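Local structure of malonyl-CoA-[acyl-carrier-protein] transacylase (3TQE) at residues I265-C279 against I289-L301. The protein probably transfers the malonyl group from malonyl-CoA to holo-acyl carrier protein, releasing CoA, in fatty acid biosynthesis. Numbering follows the deposited sequence. Where two conformers were deposited one is given.
Sequences IKYIEEQGIKVFMEC and IKRIDRQSEILPL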
# COMPACT_ATOMS: atom_id res chain seq x y z
N ILE A 265 1.99 -7.06 -10.23
CA ILE A 265 3.35 -6.95 -10.72
C ILE A 265 3.49 -7.77 -12.00
O ILE A 265 4.12 -7.31 -12.95
CB ILE A 265 4.36 -7.36 -9.67
CG1 ILE A 265 4.28 -6.44 -8.45
CG2 ILE A 265 5.76 -7.44 -10.23
CD1 ILE A 265 4.42 -4.96 -8.73
N LYS A 266 2.90 -8.94 -12.03
CA LYS A 266 2.96 -9.76 -13.23
C LYS A 266 2.28 -9.07 -14.41
O LYS A 266 2.78 -9.11 -15.54
CB LYS A 266 2.35 -11.12 -12.97
CG LYS A 266 3.29 -11.97 -12.12
CD LYS A 266 2.73 -13.32 -11.84
CE LYS A 266 3.78 -14.18 -11.14
NZ LYS A 266 3.40 -15.61 -11.19
N TYR A 267 1.17 -8.38 -14.16
CA TYR A 267 0.44 -7.64 -15.19
C TYR A 267 1.33 -6.56 -15.74
O TYR A 267 1.43 -6.38 -16.96
CB TYR A 267 -0.83 -7.02 -14.62
CG TYR A 267 -1.71 -6.25 -15.56
CD1 TYR A 267 -2.93 -6.78 -15.98
CD2 TYR A 267 -1.38 -4.98 -15.97
CE1 TYR A 267 -3.78 -6.08 -16.82
CE2 TYR A 267 -2.23 -4.27 -16.86
CZ TYR A 267 -3.41 -4.83 -17.27
OH TYR A 267 -4.29 -4.16 -18.10
N ILE A 268 2.02 -5.85 -14.86
CA ILE A 268 2.85 -4.72 -15.28
C ILE A 268 4.03 -5.25 -16.11
O ILE A 268 4.35 -4.71 -17.17
CB ILE A 268 3.31 -3.92 -14.06
CG1 ILE A 268 2.11 -3.19 -13.47
CG2 ILE A 268 4.42 -2.95 -14.43
CD1 ILE A 268 2.32 -2.58 -12.08
N GLU A 269 4.62 -6.34 -15.67
CA GLU A 269 5.75 -6.93 -16.38
C GLU A 269 5.33 -7.49 -17.71
O GLU A 269 6.09 -7.36 -18.68
CB GLU A 269 6.41 -7.96 -15.53
CG GLU A 269 7.12 -7.34 -14.38
CD GLU A 269 8.24 -8.17 -13.88
OE1 GLU A 269 8.01 -9.38 -13.66
OE2 GLU A 269 9.35 -7.62 -13.70
N GLU A 270 4.12 -8.01 -17.79
CA GLU A 270 3.61 -8.51 -19.08
C GLU A 270 3.41 -7.40 -20.10
O GLU A 270 3.38 -7.67 -21.31
CB GLU A 270 2.29 -9.24 -18.89
CG GLU A 270 2.45 -10.61 -18.32
CD GLU A 270 1.12 -11.25 -17.94
OE1 GLU A 270 0.05 -10.67 -18.26
OE2 GLU A 270 1.15 -12.33 -17.31
N GLN A 271 3.26 -6.17 -19.62
CA GLN A 271 3.18 -5.00 -20.46
C GLN A 271 4.56 -4.46 -20.86
O GLN A 271 4.66 -3.44 -21.58
CB GLN A 271 2.33 -3.93 -19.77
CG GLN A 271 0.85 -4.38 -19.60
CD GLN A 271 0.18 -4.70 -20.92
OE1 GLN A 271 0.34 -3.96 -21.86
NE2 GLN A 271 -0.60 -5.79 -20.98
N GLY A 272 5.61 -5.17 -20.48
CA GLY A 272 6.96 -4.78 -20.85
C GLY A 272 7.65 -3.85 -19.89
O GLY A 272 8.75 -3.38 -20.14
N ILE A 273 7.04 -3.61 -18.74
CA ILE A 273 7.59 -2.68 -17.80
C ILE A 273 8.30 -3.47 -16.74
O ILE A 273 7.65 -4.22 -16.00
CB ILE A 273 6.48 -1.85 -17.16
CG1 ILE A 273 5.74 -1.04 -18.24
CG2 ILE A 273 7.05 -1.00 -16.02
CD1 ILE A 273 4.43 -0.44 -17.84
N LYS A 274 9.61 -3.28 -16.64
CA LYS A 274 10.42 -4.01 -15.68
C LYS A 274 11.21 -3.10 -14.78
O LYS A 274 12.03 -3.57 -14.04
CB LYS A 274 11.33 -5.02 -16.38
CG LYS A 274 10.50 -6.00 -17.16
CD LYS A 274 11.17 -7.30 -17.51
CE LYS A 274 10.14 -8.28 -18.05
NZ LYS A 274 9.02 -7.58 -18.79
N VAL A 275 10.92 -1.80 -14.82
CA VAL A 275 11.56 -0.82 -13.95
C VAL A 275 10.47 -0.22 -13.10
O VAL A 275 9.44 0.21 -13.60
CB VAL A 275 12.24 0.29 -14.74
CG1 VAL A 275 12.77 1.34 -13.82
CG2 VAL A 275 13.34 -0.30 -15.59
N PHE A 276 10.66 -0.32 -11.80
CA PHE A 276 9.69 0.13 -10.82
C PHE A 276 10.36 1.16 -9.93
O PHE A 276 11.51 0.99 -9.54
CB PHE A 276 9.26 -1.05 -9.94
CG PHE A 276 8.56 -2.14 -10.70
CD1 PHE A 276 7.18 -2.20 -10.76
CD2 PHE A 276 9.28 -3.09 -11.40
CE1 PHE A 276 6.55 -3.19 -11.47
CE2 PHE A 276 8.63 -4.08 -12.13
CZ PHE A 276 7.28 -4.12 -12.17
N MSE A 277 9.63 2.21 -9.59
CA MSE A 277 10.12 3.20 -8.64
C MSE A 277 9.23 3.10 -7.44
O MSE A 277 8.00 3.11 -7.58
CB MSE A 277 9.99 4.61 -9.18
CG MSE A 277 11.14 5.06 -9.96
SE MSE A 277 11.17 4.09 -11.57
CE MSE A 277 12.61 5.08 -12.42
N GLU A 278 9.84 2.97 -6.27
CA GLU A 278 9.09 2.86 -5.04
C GLU A 278 8.86 4.26 -4.51
O GLU A 278 9.79 4.96 -4.08
CB GLU A 278 9.81 1.96 -4.04
CG GLU A 278 9.04 1.73 -2.75
CD GLU A 278 9.31 0.39 -2.06
OE1 GLU A 278 10.30 -0.31 -2.37
OE2 GLU A 278 8.48 0.04 -1.18
N CYS A 279 7.63 4.72 -4.64
CA CYS A 279 7.28 6.09 -4.35
C CYS A 279 6.76 6.18 -2.94
O CYS A 279 5.58 6.34 -2.70
CB CYS A 279 6.29 6.61 -5.37
SG CYS A 279 6.12 8.39 -5.35
N ILE A 289 8.89 -7.22 -5.14
CA ILE A 289 8.98 -7.24 -6.58
C ILE A 289 10.19 -8.03 -7.04
O ILE A 289 10.10 -8.80 -7.99
CB ILE A 289 8.99 -5.81 -7.13
CG1 ILE A 289 7.64 -5.15 -6.84
CG2 ILE A 289 9.29 -5.79 -8.64
CD1 ILE A 289 7.62 -3.64 -7.05
N LYS A 290 11.30 -7.89 -6.33
CA LYS A 290 12.52 -8.64 -6.67
C LYS A 290 12.30 -10.14 -6.52
O LYS A 290 12.91 -10.92 -7.27
CB LYS A 290 13.70 -8.14 -5.83
CG LYS A 290 15.07 -8.50 -6.38
CD LYS A 290 15.27 -7.92 -7.80
CE LYS A 290 16.23 -6.75 -7.83
NZ LYS A 290 16.92 -6.69 -9.17
N ARG A 291 11.48 -10.54 -5.57
CA ARG A 291 11.16 -11.95 -5.39
C ARG A 291 10.26 -12.46 -6.50
O ARG A 291 10.43 -13.59 -6.98
CB ARG A 291 10.56 -12.21 -4.01
CG ARG A 291 11.57 -12.00 -2.91
CD ARG A 291 11.10 -12.57 -1.59
NE ARG A 291 12.22 -12.74 -0.66
CZ ARG A 291 12.38 -12.03 0.45
NH1 ARG A 291 11.49 -11.10 0.78
NH2 ARG A 291 13.43 -12.25 1.24
N ILE A 292 9.32 -11.62 -6.96
CA ILE A 292 8.43 -11.95 -8.06
C ILE A 292 9.24 -12.10 -9.35
O ILE A 292 9.02 -13.05 -10.13
CB ILE A 292 7.32 -10.89 -8.22
CG1 ILE A 292 6.40 -10.94 -7.01
CG2 ILE A 292 6.47 -11.13 -9.47
CD1 ILE A 292 5.55 -9.68 -6.82
N ASP A 293 10.18 -11.18 -9.55
CA ASP A 293 11.05 -11.22 -10.74
C ASP A 293 12.43 -10.68 -10.43
O ASP A 293 12.63 -9.48 -10.30
CB ASP A 293 10.45 -10.41 -11.87
CG ASP A 293 11.37 -10.34 -13.11
OD1 ASP A 293 12.35 -11.11 -13.18
OD2 ASP A 293 11.14 -9.48 -13.98
N ARG A 294 13.42 -11.58 -10.35
CA ARG A 294 14.77 -11.18 -9.98
C ARG A 294 15.41 -10.25 -11.01
O ARG A 294 16.37 -9.55 -10.70
CB ARG A 294 15.65 -12.42 -9.75
CG ARG A 294 16.96 -12.16 -9.02
CD ARG A 294 16.75 -11.61 -7.60
NE ARG A 294 15.86 -12.44 -6.78
CZ ARG A 294 15.63 -12.25 -5.48
NH1 ARG A 294 16.22 -11.25 -4.82
NH2 ARG A 294 14.81 -13.07 -4.83
N GLN A 295 14.88 -10.23 -12.23
CA GLN A 295 15.40 -9.37 -13.27
C GLN A 295 14.78 -7.97 -13.28
O GLN A 295 15.22 -7.08 -14.01
CB GLN A 295 15.21 -10.03 -14.64
CG GLN A 295 15.91 -11.39 -14.77
CD GLN A 295 17.37 -11.35 -14.33
OE1 GLN A 295 17.83 -12.23 -13.58
NE2 GLN A 295 18.10 -10.34 -14.78
N SER A 296 13.76 -7.74 -12.45
CA SER A 296 13.20 -6.41 -12.36
C SER A 296 14.19 -5.48 -11.68
O SER A 296 15.13 -5.91 -11.02
CB SER A 296 11.91 -6.44 -11.56
OG SER A 296 12.16 -6.82 -10.23
N GLU A 297 13.98 -4.20 -11.85
CA GLU A 297 14.76 -3.19 -11.18
C GLU A 297 13.81 -2.30 -10.40
O GLU A 297 12.83 -1.86 -10.95
CB GLU A 297 15.46 -2.36 -12.24
CG GLU A 297 16.30 -1.24 -11.70
CD GLU A 297 17.18 -0.58 -12.75
OE1 GLU A 297 17.00 -0.83 -13.95
OE2 GLU A 297 18.08 0.19 -12.36
N ILE A 298 14.08 -2.08 -9.12
CA ILE A 298 13.24 -1.21 -8.29
C ILE A 298 14.15 -0.15 -7.72
O ILE A 298 15.17 -0.45 -7.07
CB ILE A 298 12.51 -1.96 -7.15
CG1 ILE A 298 11.81 -3.21 -7.68
CG2 ILE A 298 11.48 -1.02 -6.48
CD1 ILE A 298 12.61 -4.48 -7.52
N LEU A 299 13.80 1.09 -7.99
CA LEU A 299 14.61 2.20 -7.59
C LEU A 299 13.98 2.94 -6.44
O LEU A 299 12.80 3.25 -6.46
CB LEU A 299 14.77 3.14 -8.76
CG LEU A 299 15.49 2.50 -9.96
CD1 LEU A 299 15.13 3.27 -11.23
CD2 LEU A 299 16.95 2.51 -9.70
N PRO A 300 14.75 3.22 -5.39
CA PRO A 300 14.27 4.02 -4.29
C PRO A 300 14.29 5.50 -4.62
O PRO A 300 15.06 5.96 -5.48
CB PRO A 300 15.28 3.73 -3.20
CG PRO A 300 16.50 3.48 -3.88
CD PRO A 300 16.15 2.82 -5.19
N LEU A 301 13.46 6.25 -3.93
CA LEU A 301 13.26 7.66 -4.21
C LEU A 301 13.31 8.53 -2.96
O LEU A 301 12.66 9.56 -2.90
CB LEU A 301 11.92 7.85 -4.90
CG LEU A 301 11.75 7.22 -6.28
CD1 LEU A 301 10.34 7.53 -6.76
CD2 LEU A 301 12.79 7.70 -7.28
O HOH W 1 14.66 -4.10 -15.58
O HOH W 2 11.56 4.98 -2.18
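Strands 275-278 and 297-300 run parallel, inclined by 26°, with Val-275 beside Glu-297, Phe-276 beside Ile-298 and Met-277 beside Leu-299, through four backbone hydrogen bonds: Glu-297 N to Lys-274 O (3.0 Å), Phe-276 N to Glu-297 O, Leu-299 N to Phe-276 O and Glu-278 N to Leu-299 O. Beyond them, a water bridges Glu-278 O and Leu-301 N. CG2 of Ile-289 sits over one face of the Phe-276 ring in a CH-pi contact, 4.1 Å from its centroid, while Glu-297 O lies at the ring edge. With its CG1 beside the backbone N (chi1 -62°), Ile-265 brings CD1 within 3.7 Å of Ile-289 CG1; its CG2 meets Ile-292 CG2, joining helix 261-270 to helix 284-292. Glu-269 OE2 lies 2.6 Å from Asp-293 OD2, close enough that one acid probably holds a proton; the carboxylate planes are 63° apart. Asp-293 OD1 accepts from Gln-295 N in an Asx turn. On the sheet face opposite Phe-276, Val-275 CG1 touches Leu-299 CD1 (4.0 Å); past the strand, Leu-301 CD1 packs on CB of Met-277, a selenomethionine. Strands 275-278 and 297-300 with helix 284-292 form a beta-alpha-beta crossover, whose helix N-terminus supplies Leu-285 N and Ala-286 N to the Glu-278 carboxylate; strand 9-12 flanks 275-278 on its other edge, and helix 304-313 covers Met-277 and Leu-301.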